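Local coordinates for protein nucleoside phosphorylase, putative (Trypanosoma brucei, PDB 3BJE) that catalyses, as a homodimer, the phosphorolysis of uridine to uracil and ribose 1-phosphate, and carries a bound calcium ion, at residues A[27-32]-A[69-74]. Sequence-based numbering, arbitrary orientation.
Sequences GKDGTT and ASRDHR. With R1P (1-O-phosphono-alpha-D-ribofuranose), chain E.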
loop_
_atom_site.group_PDB
_atom_site.type_symbol
_atom_site.label_atom_id
_atom_site.label_comp_id
_atom_site.label_asym_id
_atom_site.label_seq_id
_atom_site.Cartn_x
_atom_site.Cartn_y
_atom_site.Cartn_z
ATOM N N GLY A 27 -9.084 -5.432 19.952
ATOM C CA GLY A 27 -10.229 -6.326 20.078
ATOM C C GLY A 27 -10.423 -6.794 21.505
ATOM O O GLY A 27 -9.533 -6.656 22.349
ATOM N N LYS A 28 -11.596 -7.347 21.784
ATOM C CA LYS A 28 -11.844 -7.956 23.083
ATOM C C LYS A 28 -10.890 -9.137 23.313
ATOM O O LYS A 28 -10.587 -9.483 24.459
ATOM C CB LYS A 28 -13.306 -8.395 23.203
ATOM C CG LYS A 28 -14.284 -7.225 23.180
ATOM C CD LYS A 28 -15.680 -7.641 23.628
ATOM C CE LYS A 28 -16.593 -6.430 23.820
ATOM N NZ LYS A 28 -17.892 -6.801 24.459
ATOM N N ASP A 29 -10.397 -9.730 22.224
ATOM C CA ASP A 29 -9.427 -10.827 22.314
ATOM C C ASP A 29 -7.969 -10.370 22.472
ATOM O O ASP A 29 -7.058 -11.199 22.472
ATOM C CB ASP A 29 -9.560 -11.754 21.095
ATOM C CG ASP A 29 -9.307 -11.045 19.775
ATOM O OD1 ASP A 29 -9.088 -9.811 19.766
ATOM O OD2 ASP A 29 -9.346 -11.742 18.738
ATOM N N GLY A 30 -7.750 -9.061 22.606
ATOM C CA GLY A 30 -6.406 -8.508 22.754
ATOM C C GLY A 30 -5.612 -8.427 21.456
ATOM O O GLY A 30 -4.379 -8.286 21.489
ATOM N N THR A 31 -6.294 -8.542 20.313
ATOM C CA THR A 31 -5.626 -8.388 19.010
ATOM C C THR A 31 -5.745 -6.968 18.465
ATOM O O THR A 31 -6.729 -6.276 18.698
ATOM C CB THR A 31 -6.170 -9.346 17.918
ATOM O OG1 THR A 31 -7.542 -9.043 17.640
ATOM C CG2 THR A 31 -6.037 -10.790 18.353
ATOM N N THR A 32 -4.712 -6.560 17.744
ATOM C CA THR A 32 -4.727 -5.350 16.944
ATOM C C THR A 32 -5.645 -5.533 15.716
ATOM O O THR A 32 -6.172 -6.638 15.460
ATOM C CB THR A 32 -3.292 -4.923 16.562
ATOM O OG1 THR A 32 -2.467 -6.066 16.282
ATOM C CG2 THR A 32 -2.670 -4.152 17.711
ATOM N N ALA A 69 1.617 -20.248 17.645
ATOM C CA ALA A 69 0.599 -19.227 17.402
ATOM C C ALA A 69 0.635 -18.872 15.930
ATOM O O ALA A 69 1.700 -18.782 15.344
ATOM C CB ALA A 69 0.869 -17.993 18.247
ATOM N N SER A 70 -0.534 -18.713 15.331
ATOM C CA SER A 70 -0.646 -18.285 13.948
ATOM C C SER A 70 -2.074 -17.885 13.643
ATOM O O SER A 70 -3.034 -18.470 14.188
ATOM C CB SER A 70 -0.232 -19.398 12.994
ATOM O OG SER A 70 -1.060 -20.533 13.156
ATOM N N ARG A 71 -2.215 -16.882 12.783
ATOM C CA ARG A 71 -3.530 -16.421 12.368
ATOM C C ARG A 71 -3.416 -15.643 11.071
ATOM O O ARG A 71 -2.398 -15.013 10.817
ATOM C CB ARG A 71 -4.186 -15.572 13.461
ATOM C CG ARG A 71 -5.636 -15.244 13.166
ATOM C CD ARG A 71 -6.381 -14.703 14.373
ATOM N NE ARG A 71 -7.566 -13.956 13.938
ATOM C CZ ARG A 71 -8.368 -13.257 14.746
ATOM N NH1 ARG A 71 -8.129 -13.192 16.050
ATOM N NH2 ARG A 71 -9.411 -12.601 14.242
ATOM N N ASP A 72 -4.474 -15.694 10.260
ATOM C CA ASP A 72 -4.528 -15.041 8.955
ATOM C C ASP A 72 -5.677 -14.029 8.914
ATOM O O ASP A 72 -6.753 -14.307 9.457
ATOM C CB ASP A 72 -4.756 -16.089 7.866
ATOM C CG ASP A 72 -3.676 -17.156 7.827
ATOM O OD1 ASP A 72 -2.671 -17.066 8.571
ATOM O OD2 ASP A 72 -3.823 -18.099 7.025
ATOM N N HIS A 73 -5.459 -12.881 8.272
ATOM C CA HIS A 73 -6.488 -11.841 8.098
ATOM C C HIS A 73 -6.085 -10.816 7.033
ATOM O O HIS A 73 -5.000 -10.282 7.116
ATOM C CB HIS A 73 -6.694 -11.112 9.429
ATOM C CG HIS A 73 -7.651 -9.973 9.348
ATOM N ND1 HIS A 73 -8.989 -10.148 9.067
ATOM C CD2 HIS A 73 -7.470 -8.641 9.499
ATOM C CE1 HIS A 73 -9.590 -8.973 9.054
ATOM N NE2 HIS A 73 -8.690 -8.042 9.312
ATOM N N ARG A 74 -6.970 -10.495 6.069
ATOM C CA ARG A 74 -6.614 -9.626 4.942
ATOM C C ARG A 74 -5.265 -10.111 4.324
ATOM O O ARG A 74 -5.039 -11.314 4.197
ATOM C CB ARG A 74 -6.534 -8.159 5.388
ATOM C CG ARG A 74 -7.859 -7.436 5.550
ATOM C CD ARG A 74 -7.597 -6.091 6.270
ATOM N NE ARG A 74 -8.787 -5.248 6.434
ATOM C CZ ARG A 74 -9.331 -4.527 5.461
ATOM N NH1 ARG A 74 -8.816 -4.569 4.243
ATOM N NH2 ARG A 74 -10.412 -3.776 5.705
HETATM C C5 R1P E . -7.819 -0.103 6.317
HETATM O O5 R1P E . -8.364 -0.916 7.359
HETATM C C4 R1P E . -8.441 -0.508 4.985
HETATM O O4 R1P E . -9.876 -0.422 5.018
HETATM C C1 R1P E . -10.388 0.523 4.075
HETATM C C2 R1P E . -9.161 1.404 3.803
HETATM O O2 R1P E . -9.258 2.198 2.605
HETATM C C3 R1P E . -8.009 0.399 3.842
HETATM O O3 R1P E . -7.913 -0.376 2.638
HETATM O O1 R1P E . -11.024 -0.096 2.906
HETATM P P R1P E . -11.370 -1.666 2.662
HETATM O O1P R1P E . -9.929 -2.231 2.625
HETATM O O2P R1P E . -12.057 -1.749 1.308
HETATM O O3P R1P E . -12.221 -2.059 3.827
#
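A single long side chain bridges two backbones whose nearest CA atoms, those of Thr31 and Arg71, are 10.6 Å apart: Arg71 reaches from its strand to Asp29, and its NH1 lies 3.3 Å from Asp29 OD2 in a long salt bridge. The extended chain of Arg71, with CG anti to the backbone N (chi1 -171°), carries the guanidinium to the turn. OD2 lies in the guanidinium plane, at its edge, and is approached nearly along its C-O bond, while the two flat groups are turned 66° apart. Thr31 CG2 packs against the same NH1 at 3.9 Å, and the Arg71 side chain also touches Phe78. The other carboxylate oxygen folds back on its own loop: Asp29 OD1 accepts from Thr31 N at 3.1 Å, an Asx turn, and from Thr31 OG1 at 2.7 Å, both donors on one face of the carboxylate. These two bonds would restrict the carboxylate's rotation and leave OD2 turned to Arg71. The Asx turn overlaps the end of a type I beta turn from Gly27 to Gly30, in the segment preceding strand 45-49, whereas Arg71 sits on strand 69-73, paired antiparallel with 76-83 in the nucleoside phosphorylase fold. Just past that strand, Arg74 donates from NH1 to O1P (3.1 Å) and from NH2 to O3P (3.1 Å) of a ribose 1-phosphate lying between the two subunits, also held by His34 and by Arg54 and Arg145 of the second subunit.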